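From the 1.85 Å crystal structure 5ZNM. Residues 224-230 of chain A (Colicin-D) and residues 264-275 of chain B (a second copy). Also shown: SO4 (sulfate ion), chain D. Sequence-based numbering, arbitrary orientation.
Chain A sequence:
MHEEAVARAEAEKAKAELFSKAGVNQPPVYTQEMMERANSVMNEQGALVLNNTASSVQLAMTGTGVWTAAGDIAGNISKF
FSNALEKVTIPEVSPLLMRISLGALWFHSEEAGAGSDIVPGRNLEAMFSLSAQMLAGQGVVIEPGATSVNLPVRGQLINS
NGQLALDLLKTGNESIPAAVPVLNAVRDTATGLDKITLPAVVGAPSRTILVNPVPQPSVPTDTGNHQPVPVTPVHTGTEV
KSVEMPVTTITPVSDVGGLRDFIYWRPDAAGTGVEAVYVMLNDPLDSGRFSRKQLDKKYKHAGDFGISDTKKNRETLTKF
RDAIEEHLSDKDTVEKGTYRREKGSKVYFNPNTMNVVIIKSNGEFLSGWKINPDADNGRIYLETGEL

Chain A 224-230: GNHQPVP
Chain B (264-275) YWRPDAAGTGVE

Chain A crosses this contact as an irregular, largely extended segment, while chain B offers a hairpin: strands 264-267 and 274-275 are joined by a loop, 268-273, that opens with a type I turn from B:Asp268 to B:Gly271, closed by B:Gly271 N to B:Asp268 O at 2.9 Å. B:Gly271, at phi/psi 85/-2, takes a conformation that calls for glycine. In register, A:His226 CA lies 4.5 Å from B:Gly273 CA, and A:Val229 is nearest B:Ala270, so the chains run in opposite senses.

A:Gly224 (-68/-7) makes no contact. A:Asn225 (-81/-5, chi1 m) points toward chain B; its ND2 meets the edge of the B:Trp265 ring, 3.9 Å from CZ3, and its carbonyl O accepts a hydrogen bond from B:Val274 N at 3.0 Å. The same O sits 3.3 Å from B:Gly273 CA, an approach that glycine permits: a CB there would lie 2.2 Å from A:Asn225 O.

The backbone then extends at A:His226 (-130/152, chi1 m, chi2 -74°). Its imidazole suits a place between two anions, since both nitrogens donate: ND1 to B:Asp268 OD2 at 2.7 Å, nearly linear at 173°, and NE2 to sulfate O1 at 3.0 Å. B:Asp268 (chi1 p) is itself held in place, its OD1 accepting from B:Gly273 N at 3.0 Å.

A:Gln227 (-96/164; chi1 m, chi2 t, chi3 46°) points toward chain B, and its amide NE2 donates to B:Thr272 O at 3.0 Å. Its backbone N donates to a water at 2.8 Å; that water donates to B:Asp268 OD2 at 2.7 Å and hydrogen-bonds B:Thr272 OG1 at 2.8 Å.

A:Pro228 (-65/132) points away. The extended backbone of A:Val229 (-145/154, chi1 m) directs its CA-to-CB bond toward chain B, placing CG1 3.9 Å from B:Ala270 CB in a small apolar contact, before A:Pro230 (-63/146) leaves the interface.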

# COMPACT_ATOMS: atom_id res chain seq x y z
N GLY A 224 2.55 18.23 -16.89
CA GLY A 224 1.31 18.85 -17.28
C GLY A 224 0.08 18.02 -17.02
O GLY A 224 -1.03 18.52 -17.19
N ASN A 225 0.25 16.76 -16.60
CA ASN A 225 -0.93 15.93 -16.35
C ASN A 225 -1.57 16.20 -14.99
O ASN A 225 -2.63 15.63 -14.71
CB ASN A 225 -0.57 14.45 -16.48
CG ASN A 225 -0.07 14.10 -17.87
OD1 ASN A 225 -0.31 14.84 -18.82
ND2 ASN A 225 0.64 12.98 -17.99
N HIS A 226 -0.96 17.04 -14.16
CA HIS A 226 -1.42 17.27 -12.80
C HIS A 226 -1.54 18.76 -12.54
O HIS A 226 -0.81 19.57 -13.13
CB HIS A 226 -0.45 16.67 -11.75
CG HIS A 226 -0.15 15.22 -11.97
ND1 HIS A 226 -1.06 14.23 -11.71
CD2 HIS A 226 0.96 14.61 -12.44
CE1 HIS A 226 -0.53 13.06 -12.01
NE2 HIS A 226 0.70 13.26 -12.45
N GLN A 227 -2.43 19.12 -11.65
CA GLN A 227 -2.60 20.49 -11.20
C GLN A 227 -1.81 20.71 -9.92
O GLN A 227 -1.39 19.74 -9.28
CB GLN A 227 -4.09 20.78 -10.99
CG GLN A 227 -4.91 20.54 -12.26
CD GLN A 227 -6.19 21.36 -12.29
OE1 GLN A 227 -6.19 22.55 -12.00
NE2 GLN A 227 -7.30 20.72 -12.64
N PRO A 228 -1.55 21.96 -9.53
CA PRO A 228 -0.69 22.19 -8.35
C PRO A 228 -1.32 21.66 -7.07
O PRO A 228 -2.49 21.90 -6.78
CB PRO A 228 -0.54 23.72 -8.32
CG PRO A 228 -0.85 24.17 -9.75
CD PRO A 228 -1.90 23.22 -10.22
N VAL A 229 -0.52 20.91 -6.31
CA VAL A 229 -0.91 20.45 -4.97
C VAL A 229 0.33 20.44 -4.09
O VAL A 229 1.45 20.33 -4.58
CB VAL A 229 -1.53 19.03 -4.98
CG1 VAL A 229 -2.84 18.94 -5.81
CG2 VAL A 229 -0.49 17.98 -5.46
N PRO A 230 0.14 20.58 -2.77
CA PRO A 230 1.28 20.40 -1.86
C PRO A 230 1.80 18.98 -1.96
O PRO A 230 1.04 18.03 -2.17
CB PRO A 230 0.69 20.68 -0.47
CG PRO A 230 -0.63 21.35 -0.72
CD PRO A 230 -1.11 20.79 -2.03
N TYR B 264 -4.60 2.74 -20.22
CA TYR B 264 -5.77 3.60 -20.10
C TYR B 264 -5.45 4.66 -19.05
O TYR B 264 -4.45 4.56 -18.34
CB TYR B 264 -7.02 2.79 -19.76
CG TYR B 264 -7.23 2.53 -18.28
CD1 TYR B 264 -6.42 1.62 -17.59
CD2 TYR B 264 -8.23 3.21 -17.57
CE1 TYR B 264 -6.59 1.39 -16.22
CE2 TYR B 264 -8.42 2.97 -16.22
CZ TYR B 264 -7.60 2.08 -15.54
OH TYR B 264 -7.80 1.84 -14.20
N TRP B 265 -6.29 5.69 -18.98
CA TRP B 265 -6.10 6.80 -18.04
C TRP B 265 -7.18 6.76 -16.96
O TRP B 265 -8.32 6.40 -17.24
CB TRP B 265 -6.19 8.16 -18.75
CG TRP B 265 -5.13 8.38 -19.79
CD1 TRP B 265 -5.18 8.00 -21.09
CD2 TRP B 265 -3.89 9.05 -19.61
NE1 TRP B 265 -4.03 8.37 -21.74
CE2 TRP B 265 -3.21 9.02 -20.85
CE3 TRP B 265 -3.27 9.67 -18.52
CZ2 TRP B 265 -1.95 9.57 -21.02
CZ3 TRP B 265 -2.01 10.22 -18.69
CH2 TRP B 265 -1.37 10.17 -19.94
N ARG B 266 -6.79 7.14 -15.75
CA ARG B 266 -7.68 7.32 -14.61
C ARG B 266 -7.32 8.64 -13.94
O ARG B 266 -6.22 9.17 -14.13
CB ARG B 266 -7.57 6.16 -13.60
CG ARG B 266 -6.21 6.02 -12.85
CD ARG B 266 -6.17 4.72 -11.97
NE ARG B 266 -4.81 4.41 -11.54
CZ ARG B 266 -4.38 3.19 -11.23
NH1 ARG B 266 -5.19 2.13 -11.32
NH2 ARG B 266 -3.11 3.02 -10.87
N PRO B 267 -8.22 9.21 -13.14
CA PRO B 267 -7.87 10.43 -12.41
C PRO B 267 -6.72 10.16 -11.44
O PRO B 267 -6.56 9.06 -10.91
CB PRO B 267 -9.16 10.80 -11.67
CG PRO B 267 -10.27 10.11 -12.44
CD PRO B 267 -9.63 8.83 -12.96
N ASP B 268 -5.89 11.19 -11.23
CA ASP B 268 -4.79 11.11 -10.29
C ASP B 268 -5.31 11.18 -8.85
O ASP B 268 -6.52 11.26 -8.60
CB ASP B 268 -3.75 12.20 -10.60
CG ASP B 268 -4.30 13.63 -10.50
OD1 ASP B 268 -5.42 13.82 -10.00
OD2 ASP B 268 -3.59 14.59 -10.91
N ALA B 269 -4.40 11.13 -7.87
CA ALA B 269 -4.84 11.03 -6.47
C ALA B 269 -5.62 12.27 -6.04
O ALA B 269 -6.57 12.17 -5.25
CB ALA B 269 -3.64 10.82 -5.56
N ALA B 270 -5.22 13.45 -6.52
CA ALA B 270 -5.95 14.67 -6.22
C ALA B 270 -7.33 14.69 -6.87
O ALA B 270 -8.21 15.44 -6.42
CB ALA B 270 -5.15 15.88 -6.69
N GLY B 271 -7.53 13.91 -7.93
CA GLY B 271 -8.79 13.89 -8.64
C GLY B 271 -8.95 14.96 -9.70
O GLY B 271 -9.97 14.97 -10.39
N THR B 272 -7.96 15.84 -9.86
CA THR B 272 -8.05 16.98 -10.77
C THR B 272 -7.16 16.85 -11.99
O THR B 272 -7.21 17.71 -12.89
CB THR B 272 -7.68 18.27 -10.01
OG1 THR B 272 -6.45 18.07 -9.30
CG2 THR B 272 -8.77 18.62 -9.03
N GLY B 273 -6.33 15.81 -12.06
CA GLY B 273 -5.53 15.53 -13.24
C GLY B 273 -5.62 14.05 -13.59
O GLY B 273 -6.53 13.37 -13.10
N VAL B 274 -4.70 13.52 -14.40
CA VAL B 274 -4.84 12.15 -14.89
C VAL B 274 -3.52 11.40 -14.79
O VAL B 274 -2.43 11.99 -14.80
CB VAL B 274 -5.36 12.10 -16.35
CG1 VAL B 274 -6.74 12.72 -16.43
CG2 VAL B 274 -4.40 12.83 -17.28
N GLU B 275 -3.63 10.08 -14.71
CA GLU B 275 -2.45 9.22 -14.68
C GLU B 275 -2.66 8.01 -15.58
O GLU B 275 -3.74 7.40 -15.62
CB GLU B 275 -2.11 8.78 -13.25
CG GLU B 275 -3.19 8.05 -12.51
CD GLU B 275 -2.68 7.43 -11.21
OE1 GLU B 275 -1.92 8.09 -10.46
OE2 GLU B 275 -3.06 6.28 -10.92
S SO4 D . 2.26 9.90 -12.70
O1 SO4 D . 1.66 10.73 -13.74
O2 SO4 D . 3.70 9.81 -12.95
O3 SO4 D . 2.03 10.51 -11.38
O4 SO4 D . 1.70 8.55 -12.72
O HOH W 1 -3.98 17.17 -10.28